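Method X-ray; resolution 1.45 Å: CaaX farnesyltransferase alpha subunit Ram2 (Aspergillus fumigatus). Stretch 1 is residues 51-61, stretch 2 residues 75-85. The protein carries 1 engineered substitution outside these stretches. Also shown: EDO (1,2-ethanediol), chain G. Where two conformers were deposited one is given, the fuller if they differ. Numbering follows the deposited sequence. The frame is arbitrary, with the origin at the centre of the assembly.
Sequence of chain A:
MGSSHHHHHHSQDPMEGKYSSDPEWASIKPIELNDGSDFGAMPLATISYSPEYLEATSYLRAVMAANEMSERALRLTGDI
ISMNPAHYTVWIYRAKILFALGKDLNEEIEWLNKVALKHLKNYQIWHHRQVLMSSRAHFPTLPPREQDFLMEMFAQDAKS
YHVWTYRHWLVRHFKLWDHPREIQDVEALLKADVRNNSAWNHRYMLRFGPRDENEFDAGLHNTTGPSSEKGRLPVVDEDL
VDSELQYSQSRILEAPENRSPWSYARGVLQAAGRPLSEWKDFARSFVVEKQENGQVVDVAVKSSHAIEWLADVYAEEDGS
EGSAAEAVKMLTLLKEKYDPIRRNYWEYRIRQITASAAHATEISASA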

# COMPACT_ATOMS: atom_id res chain seq x y z
N PRO A 51 23.80 11.12 -22.60
CA PRO A 51 23.71 12.39 -23.34
C PRO A 51 22.34 12.57 -24.03
O PRO A 51 21.79 13.70 -24.01
N GLU A 52 21.75 11.50 -24.57
CA GLU A 52 20.48 11.65 -25.28
C GLU A 52 19.37 12.08 -24.32
O GLU A 52 18.52 12.91 -24.66
N TYR A 53 19.36 11.49 -23.12
CA TYR A 53 18.32 11.82 -22.15
C TYR A 53 18.55 13.21 -21.57
O TYR A 53 17.59 13.96 -21.37
N LEU A 54 19.81 13.59 -21.30
CA LEU A 54 20.09 14.95 -20.84
C LEU A 54 19.59 15.96 -21.86
O LEU A 54 18.91 16.94 -21.51
N GLU A 55 19.87 15.72 -23.14
CA GLU A 55 19.49 16.70 -24.15
C GLU A 55 17.96 16.78 -24.27
O GLU A 55 17.37 17.88 -24.22
N ALA A 56 17.31 15.62 -24.38
CA ALA A 56 15.85 15.60 -24.57
C ALA A 56 15.16 16.31 -23.41
O ALA A 56 14.23 17.12 -23.59
N THR A 57 15.57 15.98 -22.19
CA THR A 57 14.92 16.60 -21.04
C THR A 57 15.19 18.09 -20.88
O THR A 57 14.35 18.81 -20.35
N SER A 58 16.36 18.57 -21.36
CA SER A 58 16.62 20.00 -21.36
C SER A 58 15.68 20.74 -22.35
O SER A 58 15.19 21.84 -22.07
N TYR A 59 15.39 20.12 -23.48
CA TYR A 59 14.37 20.68 -24.40
C TYR A 59 12.96 20.58 -23.78
O TYR A 59 12.14 21.47 -23.95
N LEU A 60 12.68 19.49 -23.02
CA LEU A 60 11.37 19.39 -22.40
C LEU A 60 11.17 20.52 -21.37
O LEU A 60 10.08 21.13 -21.29
N ARG A 61 12.20 20.82 -20.60
CA ARG A 61 12.09 21.92 -19.65
C ARG A 61 11.71 23.22 -20.39
O ARG A 61 10.85 23.97 -19.93
N ARG A 75 6.15 14.96 -30.26
CA ARG A 75 7.20 14.00 -30.63
C ARG A 75 8.28 13.91 -29.55
O ARG A 75 8.71 12.81 -29.16
N LEU A 76 8.60 15.04 -28.93
CA LEU A 76 9.59 15.06 -27.85
C LEU A 76 9.08 14.21 -26.66
O LEU A 76 9.84 13.45 -26.04
N THR A 77 7.82 14.39 -26.30
CA THR A 77 7.30 13.56 -25.20
C THR A 77 7.36 12.07 -25.52
O THR A 77 7.66 11.28 -24.63
N GLY A 78 7.12 11.67 -26.76
CA GLY A 78 7.19 10.27 -27.12
C GLY A 78 8.63 9.76 -27.03
O GLY A 78 8.87 8.60 -26.60
N ASP A 79 9.59 10.64 -27.40
CA ASP A 79 11.00 10.25 -27.34
C ASP A 79 11.42 10.03 -25.86
O ASP A 79 12.07 9.02 -25.49
N ILE A 80 11.03 10.95 -24.99
CA ILE A 80 11.39 10.81 -23.59
C ILE A 80 10.73 9.59 -22.98
O ILE A 80 11.34 8.86 -22.22
N ILE A 81 9.47 9.35 -23.31
CA ILE A 81 8.78 8.13 -22.86
C ILE A 81 9.48 6.85 -23.32
O ILE A 81 9.53 5.87 -22.53
N SER A 82 10.03 6.87 -24.53
CA SER A 82 10.79 5.69 -25.01
C SER A 82 12.03 5.45 -24.14
O SER A 82 12.45 4.31 -23.97
N MET A 83 12.62 6.50 -23.60
CA MET A 83 13.79 6.35 -22.72
C MET A 83 13.45 6.07 -21.27
O MET A 83 14.17 5.34 -20.59
N ASN A 84 12.34 6.63 -20.80
CA ASN A 84 11.93 6.54 -19.39
C ASN A 84 10.42 6.66 -19.28
O ASN A 84 9.88 7.76 -19.13
N PRO A 85 9.72 5.53 -19.36
CA PRO A 85 8.26 5.59 -19.32
C PRO A 85 7.76 5.88 -17.89
O PRO A 85 6.57 6.08 -17.73

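The two stretches form a largely apolar helix-helix contact, closed at one end by a single hydrogen bond between Asn84 and Tyr53. Helices 51-61 and 75-83 run roughly antiparallel, at 143° between their directions, and their axes approach to 10.0 Å; the backbones come nearest at Ala56 and Ile80, whose CA atoms lie 6.6 Å apart.

Ile80 (chi1 m, chi2 t) is the central knob, pointing toward the first helix and settling among Tyr53, Ala56, Thr57 and Leu60. Its CG1 lies 3.8 Å from Ala56 CB, and its CD1 reaches Leu60 CB at 3.6 Å. The short side chain of Ala56 also meets Met83, whose CE lies 3.7 Å from Ala56 CB, and Leu76, whose CD1 is 4.1 Å from the same methyl. Leu76 and Leu60 both point inward with chi1 t and chi2 p; Leu76 CD2 packs 4.0 Å from Leu60 CD1 and equally far from Tyr59 CB, although the Tyr59 ring then leads away.

At the other end, Met83 (chi1 m, chi2 t, chi3 m) points toward the first helix, with SD 3.8 Å from Tyr53 CA and at the edge of the Tyr53 ring. Tyr53 leaves its helix sideways, but its t rotamer carries the ring back to the second stretch, where CD1 lies 3.9 Å from Met83 CB. Asn84, the first residue to leave helical geometry, donates from ND2 to Tyr53 OH at 3.1 Å in a nearly straight bond.

Thr57 (chi1 p) donates from OG1 to its own helix at Tyr53 O, 2.7 Å away. The same OG1 accepts a hydrogen bond from O1 of a 1,2-ethanediol, probably from the crystallisation liquor, at 2.8 Å, and Arg61 NH1 donates to that O1 at 2.8 Å.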

# COMPACT_ATOMS: atom_id res chain seq x y z
CB PRO A 51 24.86 12.31 -24.36
CG PRO A 51 25.41 10.91 -24.23
CD PRO A 51 24.97 10.32 -22.97
CB GLU A 52 20.07 10.32 -25.94
CG GLU A 52 21.01 9.89 -27.05
CD GLU A 52 22.25 9.14 -26.58
OE1 GLU A 52 22.55 9.06 -25.35
OE2 GLU A 52 22.94 8.62 -27.47
CB TYR A 53 18.32 10.74 -21.05
CG TYR A 53 17.19 10.87 -20.03
CD1 TYR A 53 15.89 10.44 -20.34
CD2 TYR A 53 17.41 11.45 -18.78
CE1 TYR A 53 14.86 10.52 -19.44
CE2 TYR A 53 16.38 11.51 -17.82
CZ TYR A 53 15.12 11.06 -18.17
OH TYR A 53 14.14 11.09 -17.22
CB LEU A 54 21.60 15.20 -20.60
CG LEU A 54 22.28 14.61 -19.38
CD1 LEU A 54 23.80 14.82 -19.51
CD2 LEU A 54 21.67 15.33 -18.15
CB GLU A 55 20.09 16.38 -25.52
CG GLU A 55 19.70 17.49 -26.49
CD GLU A 55 20.12 17.29 -27.90
OE1 GLU A 55 19.82 16.24 -28.51
OE2 GLU A 55 20.72 18.23 -28.41
CB ALA A 56 15.33 14.14 -24.75
CB THR A 57 15.27 15.84 -19.71
OG1 THR A 57 16.70 15.79 -19.56
CG2 THR A 57 14.67 14.42 -19.70
CB SER A 58 18.11 20.27 -21.64
OG SER A 58 18.92 19.63 -20.64
CB TYR A 59 14.42 19.99 -25.80
CG TYR A 59 15.49 20.64 -26.66
CD1 TYR A 59 16.81 20.23 -26.60
CD2 TYR A 59 15.18 21.76 -27.40
CE1 TYR A 59 17.82 20.89 -27.36
CE2 TYR A 59 16.18 22.41 -28.12
CZ TYR A 59 17.45 21.95 -28.10
OH TYR A 59 18.46 22.58 -28.83
CB LEU A 60 11.23 18.00 -21.72
CG LEU A 60 9.79 17.82 -21.19
CD1 LEU A 60 8.78 17.69 -22.32
CD2 LEU A 60 9.68 16.61 -20.22
CB ARG A 61 13.39 22.15 -18.86
CG ARG A 61 13.52 21.22 -17.69
CD ARG A 61 14.71 21.61 -16.77
NE ARG A 61 15.91 21.12 -17.40
CZ ARG A 61 16.46 19.92 -17.23
NH1 ARG A 61 16.02 19.04 -16.31
NH2 ARG A 61 17.50 19.65 -17.96
CB ARG A 75 7.86 14.42 -31.95
CG ARG A 75 6.99 14.24 -33.17
CD ARG A 75 7.82 14.34 -34.49
NE ARG A 75 8.76 15.47 -34.54
CZ ARG A 75 8.47 16.70 -34.97
NH1 ARG A 75 7.25 16.99 -35.44
NH2 ARG A 75 9.41 17.64 -34.94
CB LEU A 76 9.79 16.51 -27.38
CG LEU A 76 10.70 16.68 -26.16
CD1 LEU A 76 12.10 16.05 -26.32
CD2 LEU A 76 10.82 18.14 -25.76
CB THR A 77 5.86 13.93 -24.80
OG1 THR A 77 4.89 13.60 -25.83
CG2 THR A 77 5.73 15.38 -24.32
CB ASP A 79 11.85 11.37 -27.98
CG ASP A 79 13.29 10.97 -28.17
OD1 ASP A 79 13.59 9.75 -28.19
OD2 ASP A 79 14.10 11.86 -28.32
CB ILE A 80 11.03 12.08 -22.78
CG1 ILE A 80 12.00 13.21 -23.24
CG2 ILE A 80 11.20 11.80 -21.25
CD1 ILE A 80 11.67 14.56 -22.73
CB ILE A 81 7.27 8.15 -23.27
CG1 ILE A 81 6.55 9.17 -22.38
CG2 ILE A 81 6.62 6.74 -23.17
CD1 ILE A 81 5.14 9.58 -22.90
CB SER A 82 11.18 5.84 -26.50
OG SER A 82 12.34 6.64 -26.69
CB MET A 83 14.69 7.60 -22.79
CG MET A 83 15.42 7.70 -24.16
SD MET A 83 16.46 9.17 -24.21
CE MET A 83 15.27 10.41 -24.56
CB ASN A 84 12.60 7.62 -18.57
CG ASN A 84 12.19 7.57 -17.12
OD1 ASN A 84 11.52 6.61 -16.67
ND2 ASN A 84 12.56 8.61 -16.36
CB PRO A 85 7.82 4.18 -19.75
CG PRO A 85 8.93 3.32 -19.36
CD PRO A 85 10.20 4.16 -19.62
C1 EDO G . 17.58 15.23 -16.45
O1 EDO G . 17.08 16.50 -16.85
C2 EDO G . 16.85 14.73 -15.23
O2 EDO G . 15.43 14.69 -15.43